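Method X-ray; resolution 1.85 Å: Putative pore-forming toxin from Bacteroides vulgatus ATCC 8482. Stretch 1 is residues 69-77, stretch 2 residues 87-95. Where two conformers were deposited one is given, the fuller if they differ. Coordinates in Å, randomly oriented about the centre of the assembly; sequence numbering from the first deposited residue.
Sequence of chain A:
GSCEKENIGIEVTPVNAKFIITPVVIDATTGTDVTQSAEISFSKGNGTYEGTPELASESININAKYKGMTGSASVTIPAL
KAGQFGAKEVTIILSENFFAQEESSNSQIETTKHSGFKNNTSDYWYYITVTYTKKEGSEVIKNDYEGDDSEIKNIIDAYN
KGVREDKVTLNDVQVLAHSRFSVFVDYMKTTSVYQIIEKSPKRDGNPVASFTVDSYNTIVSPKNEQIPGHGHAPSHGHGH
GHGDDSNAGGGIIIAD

Stretch 1 69-77: MTGSASVTI
Stretch 2 (87-95) AKEVTIILS

Two strands can run side by side and in opposite directions without pairing as a ladder of backbone hydrogen bonds, and this putative pore-forming toxin offers a compact example. Residues 69-77 form one extended strand; residues 87-94 belong to a second that begins earlier in the chain, with S95 already in loop. Their N-to-C directions make an angle of 154°, close to antiparallel, and the axes approach to 5.6 Å. The register is set by three pairs of CA atoms: those of G71 and L94 lie 5.2 Å apart, those of A73 and I92 5.6 Å, and those of V75 and V90 6.8 Å, so the backbones diverge along this run. Backbone angles are those of β-structure throughout, from -158/161 at G71 to -68/129 at I77. The contact buries 559 Å², and no direct hydrogen bond joins main chain to main chain; side chains, backbone atoms and water share the gap.

The largest shares belong to M69 and L94. M69 is selenomethionine, with its CA-to-CB bond directed toward the second strand and chi angles in the m, t, m wells. Its CB lies 4.2 Å from CB of L94, an apolar contact, while its SE reaches 3.8 Å from C of S95, carrying the packing past the end of the strand. L94, in the m, t rotamer, starts sideways, but its end comes nearer: CD2 lies 3.2 Å from N of G71 and 3.4 Å from C of T70. A leucine methyl thus rests on the neighbouring backbone.

The absence of a CB on G71 leaves room for O of I93 and CD2 of L94. An ideal CB there would point toward the second strand and fall 2.3 Å from O of I93, a clash, and a tight 3.0 Å from CD2 of L94. C of G71 also lies 3.6 Å from CG2 of I92.

Further along, alternation holds from M69 as far as T76 (G71 has no side chain), and I77 also points away: A73 and V75 point toward the partner, whereas T70, S72, S74 and T76 point away and are exposed. The small A73 places CB 3.6 Å from CG2 of V90, 4.1 Å from CG1 of I92 and 3.4 Å from O of T91. V90 and V75 both adopt chi1 near 59° (p), and CB of V75 is 4.5 Å from CG2 of V90.

K88 shows how a long side chain serves two chemistries. Its chi1 to chi3 are t, t and m, with chi4 at -145°. The aliphatic part passes V75, whose CG2 lies 3.6 Å from CE of K88, and the amine then donates a hydrogen bond from NZ to O of T76 at 2.7 Å. Two waters add polar links. One, away from K88, donates to O of S72 at 2.9 Å and accepts from N of I93 at 3.0 Å, bridging the two backbones; the other, beside the K88-T76 bond, accepts from N of T76 at 2.9 Å and, weakly, from NZ of K88 at 3.5 Å.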

HETATM    1  N   MSE A  69      13.297  -4.887 -21.925  1.00 14.14           N
HETATM    2  CA  MSE A  69      11.976  -4.327 -21.752  1.00 12.61           C
HETATM    3  C   MSE A  69      12.026  -3.345 -20.559  1.00 12.36           C
HETATM    4  O   MSE A  69      12.725  -3.602 -19.588  1.00 11.23           O
HETATM    5  CB  MSE A  69      10.961  -5.436 -21.487  1.00 12.31           C
HETATM    6  CG  MSE A  69      10.562  -6.329 -22.749  1.00 12.84           C
HETATM    7 SE   MSE A  69       9.519  -7.768 -22.139  0.75 14.44          SE
HETATM    8  CE  MSE A  69      10.779  -8.823 -21.165  1.00 19.33           C
ATOM      9  N   THR A  70      11.346  -2.216 -20.671  1.00 11.73           N
ATOM     10  CA  THR A  70      11.197  -1.240 -19.584  0.60 12.46           C
ATOM     11  C   THR A  70       9.719  -1.025 -19.276  1.00 13.02           C
ATOM     12  O   THR A  70       8.846  -1.132 -20.177  1.00 12.71           O
ATOM     13  CB  THR A  70      11.788   0.113 -19.995  0.60 13.55           C
ATOM     14  OG1 THR A  70      11.012   0.636 -21.093  0.60 14.56           O
ATOM     15  CG2 THR A  70      13.258  -0.063 -20.430  0.60 11.14           C
ATOM     16  N   GLY A  71       9.417  -0.726 -18.020  1.00 12.10           N
ATOM     17  CA  GLY A  71       8.054  -0.449 -17.637  1.00 11.38           C
ATOM     18  C   GLY A  71       8.072   0.361 -16.354  1.00 11.60           C
ATOM     19  O   GLY A  71       9.081   0.388 -15.666  1.00 10.54           O
ATOM     20  N   SER A  72       6.954   1.022 -16.091  1.00 10.69           N
ATOM     21  CA  SER A  72       6.844   1.937 -14.987  0.60 11.89           C
ATOM     22  C   SER A  72       5.415   1.925 -14.417  1.00 11.77           C
ATOM     23  O   SER A  72       4.465   1.587 -15.102  1.00  9.89           O
ATOM     24  CB  SER A  72       7.299   3.327 -15.435  0.60 12.37           C
ATOM     25  OG  SER A  72       6.278   4.004 -16.161  0.60 12.81           O
ATOM     26  N   ALA A  73       5.288   2.221 -13.124  1.00 12.25           N
ATOM     27  CA  ALA A  73       3.997   2.406 -12.460  1.00 11.67           C
ATOM     28  C   ALA A  73       4.189   3.444 -11.403  1.00 12.89           C
ATOM     29  O   ALA A  73       5.270   3.618 -10.889  1.00 12.59           O
ATOM     30  CB  ALA A  73       3.496   1.114 -11.801  1.00 11.64           C
ATOM     31  N   SER A  74       3.108   4.120 -11.083  1.00 13.30           N
ATOM     32  CA  SER A  74       3.104   5.079 -10.010  0.60 13.76           C
ATOM     33  C   SER A  74       2.226   4.593  -8.849  1.00 14.18           C
ATOM     34  O   SER A  74       1.250   3.835  -9.052  1.00 13.12           O
ATOM     35  CB  SER A  74       2.666   6.425 -10.559  0.60 13.76           C
ATOM     36  OG  SER A  74       3.616   6.883 -11.506  0.60 14.78           O
ATOM     37  N   VAL A  75       2.597   4.987  -7.644  1.00 13.92           N
ATOM     38  CA  VAL A  75       1.852   4.672  -6.453  1.00 13.40           C
ATOM     39  C   VAL A  75       1.771   5.941  -5.583  1.00 14.20           C
ATOM     40  O   VAL A  75       2.740   6.697  -5.406  1.00 11.60           O
ATOM     41  CB  VAL A  75       2.490   3.511  -5.688  1.00 16.21           C
ATOM     42  CG1 VAL A  75       3.894   3.863  -5.311  1.00 19.36           C
ATOM     43  CG2 VAL A  75       1.680   3.188  -4.465  1.00 17.27           C
ATOM     44  N   THR A  76       0.587   6.191  -5.072  1.00 12.48           N
ATOM     45  CA  THR A  76       0.385   7.390  -4.202  1.00 14.37           C
ATOM     46  C   THR A  76       0.493   6.884  -2.758  1.00 14.21           C
ATOM     47  O   THR A  76      -0.268   6.014  -2.334  1.00 17.35           O
ATOM     48  CB  THR A  76      -0.970   8.057  -4.499  1.00 14.64           C
ATOM     49  OG1 THR A  76      -0.919   8.561  -5.816  1.00 15.10           O
ATOM     50  CG2 THR A  76      -1.243   9.259  -3.477  1.00 13.49           C
ATOM     51  N   ILE A  77       1.499   7.326  -2.045  1.00 12.74           N
ATOM     52  CA  ILE A  77       1.563   7.164  -0.584  1.00 12.13           C
ATOM     53  C   ILE A  77       0.463   8.052  -0.010  1.00 12.27           C
ATOM     54  O   ILE A  77       0.376   9.270  -0.337  1.00 11.71           O
ATOM     55  CB  ILE A  77       2.966   7.641  -0.037  1.00 13.37           C
ATOM     56  CG1 ILE A  77       4.118   6.841  -0.620  1.00 14.92           C
ATOM     57  CG2 ILE A  77       3.038   7.664   1.530  1.00 15.52           C
ATOM     58  CD1 ILE A  77       5.504   7.524  -0.363  1.00 13.87           C
ATOM     59  N   ALA A  87       1.107  -0.339   3.959  1.00  9.62           N
ATOM     60  CA  ALA A  87       1.929  -0.924   2.928  1.00  9.24           C
ATOM     61  C   ALA A  87       1.029  -1.168   1.708  1.00 10.49           C
ATOM     62  O   ALA A  87      -0.155  -1.468   1.884  1.00 10.62           O
ATOM     63  CB  ALA A  87       2.540  -2.249   3.419  1.00  9.94           C
ATOM     64  N   LYS A  88       1.616  -1.164   0.506  1.00 10.08           N
ATOM     65  CA  LYS A  88       0.846  -1.406  -0.740  1.00 11.91           C
ATOM     66  C   LYS A  88       1.814  -2.052  -1.711  1.00 11.06           C
ATOM     67  O   LYS A  88       2.983  -1.632  -1.774  1.00 10.65           O
ATOM     68  CB  LYS A  88       0.421  -0.047  -1.331  1.00 14.74           C
ATOM     69  CG  LYS A  88      -0.871  -0.042  -2.126  1.00 21.30           C
ATOM     70  CD  LYS A  88      -1.115   1.336  -2.822  1.00 28.38           C
ATOM     71  CE  LYS A  88      -0.860   2.617  -1.968  1.00 30.52           C
ATOM     72  NZ  LYS A  88      -1.771   3.802  -2.204  1.00 26.77           N
ATOM     73  N   GLU A  89       1.342  -3.025  -2.456  1.00 10.10           N
ATOM     74  CA  GLU A  89       2.080  -3.590  -3.584  1.00 11.29           C
ATOM     75  C   GLU A  89       1.806  -2.807  -4.834  1.00 10.92           C
ATOM     76  O   GLU A  89       0.711  -2.246  -4.973  1.00 11.21           O
ATOM     77  CB  GLU A  89       1.656  -5.051  -3.841  1.00 13.15           C
ATOM     78  CG  GLU A  89       2.144  -5.972  -2.797  1.00 18.07           C
ATOM     79  CD  GLU A  89       1.993  -7.455  -3.177  1.00 26.71           C
ATOM     80  OE1 GLU A  89       1.132  -7.780  -4.020  1.00 28.96           O
ATOM     81  OE2 GLU A  89       2.759  -8.280  -2.604  1.00 32.03           O
ATOM     82  N   VAL A  90       2.776  -2.731  -5.741  1.00  8.68           N
ATOM     83  CA  VAL A  90       2.520  -2.093  -7.021  1.00  9.59           C
ATOM     84  C   VAL A  90       3.065  -2.987  -8.105  1.00  9.55           C
ATOM     85  O   VAL A  90       4.211  -3.462  -8.022  1.00  9.61           O
ATOM     86  CB  VAL A  90       3.157  -0.689  -7.114  1.00  9.73           C
ATOM     87  CG1 VAL A  90       4.667  -0.740  -6.911  1.00 11.83           C
ATOM     88  CG2 VAL A  90       2.744   0.036  -8.457  1.00 10.06           C
ATOM     89  N   THR A  91       2.233  -3.225  -9.107  1.00  9.27           N
ATOM     90  CA  THR A  91       2.585  -4.086 -10.238  1.00  9.01           C
ATOM     91  C   THR A  91       3.191  -3.216 -11.355  1.00  9.00           C
ATOM     92  O   THR A  91       2.604  -2.173 -11.752  1.00  7.89           O
ATOM     93  CB  THR A  91       1.338  -4.802 -10.767  1.00  9.23           C
ATOM     94  OG1 THR A  91       0.814  -5.672  -9.751  1.00 13.23           O
ATOM     95  CG2 THR A  91       1.617  -5.645 -12.051  1.00  8.71           C
ATOM     96  N   ILE A  92       4.353  -3.640 -11.832  1.00  8.27           N
ATOM     97  CA  ILE A  92       4.989  -3.095 -12.992  1.00 10.11           C
ATOM     98  C   ILE A  92       4.926  -4.147 -14.115  1.00  8.77           C
ATOM     99  O   ILE A  92       5.475  -5.247 -14.013  1.00 10.75           O
ATOM    100  CB  ILE A  92       6.449  -2.666 -12.726  1.00 11.21           C
ATOM    101  CG1 ILE A  92       6.515  -1.661 -11.561  1.00 16.26           C
ATOM    102  CG2 ILE A  92       7.040  -2.076 -13.961  1.00 10.24           C
ATOM    103  CD1 ILE A  92       7.059  -2.284 -10.346  1.00 21.47           C
ATOM    104  N   ILE A  93       4.284  -3.791 -15.208  1.00  9.39           N
ATOM    105  CA  ILE A  93       4.187  -4.653 -16.403  1.00  9.86           C
ATOM    106  C   ILE A  93       5.327  -4.373 -17.371  1.00 10.47           C
ATOM    107  O   ILE A  93       5.511  -3.242 -17.810  1.00  9.71           O
ATOM    108  CB  ILE A  93       2.842  -4.361 -17.161  1.00 10.22           C
ATOM    109  CG1 ILE A  93       1.649  -4.675 -16.250  1.00 10.37           C
ATOM    110  CG2 ILE A  93       2.744  -5.114 -18.550  1.00  9.30           C
ATOM    111  CD1 ILE A  93       1.574  -6.074 -15.785  1.00 12.22           C
ATOM    112  N   LEU A  94       6.036  -5.433 -17.747  1.00 11.71           N
ATOM    113  CA  LEU A  94       7.043  -5.380 -18.770  1.00 13.02           C
ATOM    114  C   LEU A  94       6.501  -6.145 -19.952  1.00 14.85           C
ATOM    115  O   LEU A  94       6.058  -7.280 -19.799  1.00 14.89           O
ATOM    116  CB  LEU A  94       8.341  -6.022 -18.317  1.00 11.99           C
ATOM    117  CG  LEU A  94       9.070  -5.327 -17.188  1.00 13.86           C
ATOM    118  CD1 LEU A  94      10.373  -6.152 -16.865  1.00 13.59           C
ATOM    119  CD2 LEU A  94       9.403  -3.891 -17.456  1.00 15.01           C
ATOM    120  N   SER A  95       6.598  -5.515 -21.118  1.00 18.91           N
ATOM    121  CA  SER A  95       6.120  -6.059 -22.393  1.00 20.96           C
ATOM    122  C   SER A  95       6.897  -5.387 -23.534  1.00 22.55           C
ATOM    123  O   SER A  95       7.186  -4.184 -23.472  1.00 22.53           O
ATOM    124  CB  SER A  95       4.626  -5.800 -22.532  1.00 21.30           C
ATOM    125  OG  SER A  95       4.194  -5.895 -23.877  1.00 20.88           O
TER
HETATM  126  O   HOH W   1       3.220  -1.046 -15.429  1.00 10.28           O
HETATM  127  O   HOH W   2      -1.661   4.376  -5.634  1.00 21.91           O